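Local coordinates for periplasmic binding protein (Veillonella parvula, PDB 4OVK) that probably captures a solute outside the cytoplasmic membrane and delivers it to a cognate ABC transporter for import, at residues A155-Y159 with Q312-F317; L133-Q137 with H160-E164. One frame throughout, in Å; residues are numbered along the deposited sequence. Where two conformers were deposited one is given.

Contact 1 (A155-Y159 with Q312-F317); sequences ALISY and QFYNTF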
loop_
_atom_site.group_PDB
_atom_site.type_symbol
_atom_site.label_atom_id
_atom_site.label_comp_id
_atom_site.label_asym_id
_atom_site.label_seq_id
_atom_site.Cartn_x
_atom_site.Cartn_y
_atom_site.Cartn_z
ATOM N N ALA A 155 11.435 1.084 -14.531
ATOM C CA ALA A 155 10.482 2.180 -14.763
ATOM C C ALA A 155 9.667 2.482 -13.498
ATOM O O ALA A 155 9.431 3.636 -13.170
ATOM C CB ALA A 155 9.578 1.875 -15.941
ATOM N N LEU A 156 9.267 1.437 -12.775
ATOM C CA LEU A 156 8.551 1.598 -11.504
ATOM C C LEU A 156 9.457 2.238 -10.449
ATOM O O LEU A 156 9.042 3.117 -9.722
ATOM C CB LEU A 156 8.029 0.246 -10.988
ATOM C CG LEU A 156 6.815 -0.317 -11.717
ATOM C CD1 LEU A 156 6.617 -1.800 -11.413
ATOM C CD2 LEU A 156 5.546 0.476 -11.389
ATOM N N ILE A 157 10.708 1.804 -10.380
ATOM C CA ILE A 157 11.625 2.344 -9.388
ATOM C C ILE A 157 11.922 3.810 -9.686
ATOM O O ILE A 157 11.942 4.631 -8.762
ATOM C CB ILE A 157 12.922 1.526 -9.316
ATOM C CG1 ILE A 157 12.616 0.131 -8.749
ATOM C CG2 ILE A 157 13.955 2.223 -8.437
ATOM C CD1 ILE A 157 13.670 -0.900 -9.099
ATOM N N SER A 158 12.134 4.129 -10.966
ATOM C CA SER A 158 12.362 5.520 -11.397
ATOM C C SER A 158 11.170 6.412 -11.072
ATOM O O SER A 158 11.339 7.557 -10.667
ATOM C CB SER A 158 12.652 5.594 -12.892
ATOM O OG SER A 158 13.922 5.028 -13.190
ATOM N N TYR A 159 9.972 5.874 -11.254
ATOM C CA TYR A 159 8.745 6.586 -10.924
ATOM C C TYR A 159 8.732 6.939 -9.433
ATOM O O TYR A 159 8.470 8.078 -9.068
ATOM C CB TYR A 159 7.523 5.751 -11.317
ATOM C CG TYR A 159 6.201 6.479 -11.228
ATOM C CD1 TYR A 159 5.726 7.260 -12.289
ATOM C CD2 TYR A 159 5.424 6.382 -10.096
ATOM C CE1 TYR A 159 4.504 7.925 -12.200
ATOM C CE2 TYR A 159 4.214 7.034 -9.995
ATOM C CZ TYR A 159 3.764 7.819 -11.038
ATOM O OH TYR A 159 2.554 8.437 -10.899
ATOM N N GLN A 312 -2.415 7.818 -16.179
ATOM C CA GLN A 312 -1.130 7.536 -16.812
ATOM C C GLN A 312 -0.484 6.295 -16.204
ATOM O O GLN A 312 0.006 5.440 -16.949
ATOM C CB GLN A 312 -0.186 8.726 -16.691
ATOM C CG GLN A 312 1.186 8.502 -17.296
ATOM C CD GLN A 312 2.144 9.639 -16.965
ATOM O OE1 GLN A 312 2.616 9.776 -15.829
ATOM N NE2 GLN A 312 2.434 10.452 -17.952
ATOM N N PHE A 313 -0.489 6.211 -14.878
ATOM C CA PHE A 313 0.115 5.072 -14.171
ATOM C C PHE A 313 -0.569 3.748 -14.572
ATOM O O PHE A 313 0.106 2.786 -14.955
ATOM C CB PHE A 313 0.036 5.285 -12.667
ATOM C CG PHE A 313 0.820 4.276 -11.865
ATOM C CD1 PHE A 313 0.285 3.029 -11.567
ATOM C CD2 PHE A 313 2.090 4.582 -11.406
ATOM C CE1 PHE A 313 1.004 2.113 -10.805
ATOM C CE2 PHE A 313 2.817 3.666 -10.672
ATOM C CZ PHE A 313 2.276 2.428 -10.386
ATOM N N TYR A 314 -1.902 3.716 -14.535
ATOM C CA TYR A 314 -2.660 2.496 -14.878
ATOM C C TYR A 314 -2.445 2.120 -16.344
ATOM O O TYR A 314 -2.277 0.957 -16.682
ATOM C CB TYR A 314 -4.160 2.657 -14.530
ATOM C CG TYR A 314 -4.438 2.318 -13.075
ATOM C CD1 TYR A 314 -3.752 2.961 -12.042
ATOM C CD2 TYR A 314 -5.370 1.355 -12.730
ATOM C CE1 TYR A 314 -3.947 2.614 -10.724
ATOM C CE2 TYR A 314 -5.570 0.988 -11.402
ATOM C CZ TYR A 314 -4.870 1.622 -10.404
ATOM O OH TYR A 314 -5.047 1.254 -9.089
ATOM N N ASN A 315 -2.435 3.115 -17.227
ATOM C CA ASN A 315 -2.180 2.851 -18.648
ATOM C C ASN A 315 -0.767 2.298 -18.886
ATOM O O ASN A 315 -0.582 1.315 -19.627
ATOM C CB ASN A 315 -2.397 4.120 -19.494
ATOM C CG ASN A 315 -1.976 3.916 -20.933
ATOM O OD1 ASN A 315 -0.838 4.207 -21.316
ATOM N ND2 ASN A 315 -2.876 3.362 -21.727
ATOM N N THR A 316 0.222 2.916 -18.253
ATOM C CA THR A 316 1.637 2.574 -18.507
ATOM C C THR A 316 1.986 1.202 -17.954
ATOM O O THR A 316 2.581 0.361 -18.653
ATOM C CB THR A 316 2.561 3.644 -17.894
ATOM O OG1 THR A 316 2.350 4.891 -18.565
ATOM C CG2 THR A 316 4.042 3.267 -18.023
ATOM N N PHE A 317 1.594 0.960 -16.720
ATOM C CA PHE A 317 2.044 -0.231 -16.014
ATOM C C PHE A 317 1.081 -1.418 -16.087
ATOM O O PHE A 317 1.524 -2.581 -16.089
ATOM C CB PHE A 317 2.416 0.133 -14.572
ATOM C CG PHE A 317 3.574 1.084 -14.490
ATOM C CD1 PHE A 317 4.840 0.701 -14.940
ATOM C CD2 PHE A 317 3.410 2.359 -13.996
ATOM C CE1 PHE A 317 5.906 1.578 -14.891
ATOM C CE2 PHE A 317 4.480 3.237 -13.926
ATOM C CZ PHE A 317 5.735 2.844 -14.367
HETATM O O HOH W 1 1.598 8.840 -13.263
#
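From A155 to Y159, one face of helix 150-170 meets three side chains of helix 306-318, near the C terminus, which runs nearly antiparallel to it (160° between the short axes, 12.4 Å apart). A155 touches the edge of the F317 ring, its CB 3.8 Å from F317 CE1. One residue on, L156 leaves its backbone sideways, yet its m, t rotamer carries CD2 over the face of the F317 ring, 3.5 Å from the centroid and only 6° off the normal: a CH-pi contact. The same L156 CD2 lies 3.9 Å from F313 CZ, so this methyl joins two phenylalanines one helical turn apart. Y159, a turn beyond A155, presents the face of its ring to the edge of F313 in a T-shaped pair, centroids 5.1 Å apart and planes at 64°; L287 of helix 285-296 touches both side chains. At the more open margin a water accepts a hydrogen bond from Y159 OH (2.6 Å) and donates one to Q312 OE1 (2.9 Å), linking the helices beside the aromatic cluster. The spacing of the axes is wide for packed helices, and large rings fill it. The long helix 150-170 is consistent with the interdomain helix of cluster A-III periplasmic binding proteins; here helix 306-318 packs along it.

Contact 2 (L133-Q137 with H160-E164); sequences LEDIQ and HKDSE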
loop_
_atom_site.group_PDB
_atom_site.type_symbol
_atom_site.label_atom_id
_atom_site.label_comp_id
_atom_site.label_asym_id
_atom_site.label_seq_id
_atom_site.Cartn_x
_atom_site.Cartn_y
_atom_site.Cartn_z
ATOM N N LEU A 133 10.045 2.401 2.430
ATOM C CA LEU A 133 9.818 2.619 1.004
ATOM C C LEU A 133 10.990 2.078 0.165
ATOM O O LEU A 133 10.781 1.699 -0.993
ATOM C CB LEU A 133 9.551 4.103 0.713
ATOM C CG LEU A 133 8.720 4.452 -0.537
ATOM C CD1 LEU A 133 7.451 3.607 -0.658
ATOM C CD2 LEU A 133 8.380 5.942 -0.532
ATOM N N GLU A 134 12.200 2.028 0.744
ATOM C CA GLU A 134 13.368 1.460 0.036
ATOM C C GLU A 134 13.217 -0.050 -0.168
ATOM O O GLU A 134 13.641 -0.584 -1.196
ATOM C CB GLU A 134 14.691 1.750 0.755
ATOM C CG GLU A 134 15.914 1.601 -0.158
ATOM C CD GLU A 134 17.253 1.591 0.577
ATOM O OE1 GLU A 134 17.286 1.936 1.780
ATOM O OE2 GLU A 134 18.287 1.244 -0.054
ATOM N N ASP A 135 12.617 -0.726 0.814
ATOM C CA ASP A 135 12.318 -2.163 0.716
ATOM C C ASP A 135 11.407 -2.469 -0.469
ATOM O O ASP A 135 11.590 -3.488 -1.142
ATOM C CB ASP A 135 11.662 -2.681 2.011
ATOM C CG ASP A 135 12.639 -2.761 3.192
ATOM O OD1 ASP A 135 13.867 -2.736 2.970
ATOM O OD2 ASP A 135 12.165 -2.859 4.348
ATOM N N ILE A 136 10.430 -1.595 -0.722
ATOM C CA ILE A 136 9.580 -1.745 -1.903
ATOM C C ILE A 136 10.434 -1.682 -3.188
ATOM O O ILE A 136 10.314 -2.548 -4.047
ATOM C CB ILE A 136 8.433 -0.707 -1.975
ATOM C CG1 ILE A 136 7.534 -0.749 -0.719
ATOM C CG2 ILE A 136 7.596 -0.939 -3.225
ATOM C CD1 ILE A 136 6.646 -1.976 -0.593
ATOM N N GLN A 137 11.292 -0.669 -3.306
ATOM C CA GLN A 137 12.109 -0.498 -4.512
ATOM C C GLN A 137 13.083 -1.666 -4.737
ATOM O O GLN A 137 13.195 -2.178 -5.851
ATOM C CB GLN A 137 12.873 0.830 -4.464
ATOM C CG GLN A 137 11.988 2.064 -4.586
ATOM C CD GLN A 137 12.742 3.342 -4.262
ATOM O OE1 GLN A 137 13.938 3.455 -4.536
ATOM N NE2 GLN A 137 12.046 4.309 -3.673
ATOM N N HIS A 160 9.049 5.965 -8.581
ATOM C CA HIS A 160 9.145 6.206 -7.133
ATOM C C HIS A 160 10.258 7.193 -6.785
ATOM O O HIS A 160 10.047 8.111 -5.989
ATOM C CB HIS A 160 9.364 4.893 -6.379
ATOM C CG HIS A 160 8.109 4.097 -6.187
ATOM N ND1 HIS A 160 7.689 3.651 -4.951
ATOM C CD2 HIS A 160 7.157 3.706 -7.070
ATOM C CE1 HIS A 160 6.550 2.999 -5.088
ATOM N NE2 HIS A 160 6.201 3.028 -6.364
ATOM N N LYS A 161 11.435 7.013 -7.375
ATOM C CA LYS A 161 12.559 7.929 -7.106
ATOM C C LYS A 161 12.266 9.362 -7.552
ATOM O O LYS A 161 12.588 10.320 -6.826
ATOM C CB LYS A 161 13.863 7.413 -7.740
ATOM C CG LYS A 161 14.454 6.216 -6.994
ATOM C CD LYS A 161 15.854 5.853 -7.462
ATOM C CE LYS A 161 16.290 4.491 -6.913
ATOM N NZ LYS A 161 17.325 3.785 -7.742
ATOM N N ASP A 162 11.643 9.516 -8.722
ATOM C CA ASP A 162 11.287 10.853 -9.229
ATOM C C ASP A 162 10.257 11.518 -8.295
ATOM O O ASP A 162 10.345 12.720 -8.014
ATOM C CB ASP A 162 10.730 10.776 -10.654
ATOM C CG ASP A 162 11.790 10.403 -11.704
ATOM O OD1 ASP A 162 12.993 10.428 -11.405
ATOM O OD2 ASP A 162 11.405 10.074 -12.851
ATOM N N SER A 163 9.295 10.730 -7.815
ATOM C CA SER A 163 8.306 11.218 -6.839
ATOM C C SER A 163 8.981 11.649 -5.525
ATOM O O SER A 163 8.710 12.724 -5.001
ATOM C CB SER A 163 7.237 10.154 -6.556
ATOM O OG SER A 163 6.359 10.590 -5.534
ATOM N N GLU A 164 9.879 10.816 -5.012
ATOM C CA GLU A 164 10.626 11.156 -3.795
ATOM C C GLU A 164 11.394 12.468 -3.974
ATOM O O GLU A 164 11.334 13.343 -3.117
ATOM C CB GLU A 164 11.581 10.017 -3.409
ATOM C CG GLU A 164 10.867 8.861 -2.730
ATOM C CD GLU A 164 11.724 7.615 -2.591
ATOM O OE1 GLU A 164 12.966 7.715 -2.753
ATOM O OE2 GLU A 164 11.147 6.531 -2.311
#
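Q137 reaches across to helix 150-170, its amide resting against the base of the H160 side chain, NE2 3.9 Å from H160 CB. The two segments belong to an antiparallel helical hairpin, helices 133-147 and 150-170 joined by a very short turn, and here, away from that turn, their short axes stand 11.9 Å apart at 153°. The nearest CA pair is Q137 and H160, at 7.8 Å. L133, one turn before Q137, brings CD1 to the edge of the imidazole, 4.3 Å from H160 ND1, while I136 CG2 approaches the same ring obliquely, 4.5 Å from H160 CE1. The imidazole thus sits beside two aliphatic side chains, and its NE2 is hydrogen-bonded to the backbone oxygen of V283, tying the hairpin to the loop before helix 285-296. Toward the solvent side the contact turns polar: Q137 OE1 lies 3.5 Å from K161 CE. E164 OE2 lies near L133 and Q137, one turn apart: 3.3 Å from L133 CD2 and 2.8 Å from Q137 NE2.

How the contacts relate
Following the chain from the N terminus, the first parallel sheet ends with strand 125-128, and the chain then enters helix 133-147, whose early part holds the first segment of contact 2. The chain reverses into helix 150-170, passes A155-Y159 of contact 1, and at H160-E164 closes contact 2, a short loop of 22 intervening residues. Contact 1, with 152 residues between its segments, closes after the second parallel sheet, when helix 306-318 returns. The segments alternate, so the two loops cross. A155-Y159 and H160-E164 are consecutive on helix 150-170, which therefore packs against helix 133-147 in contact 2 and helix 306-318 in contact 1. The contacts also touch directly, I157 CD1 packing 3.5 Å from Q137 O.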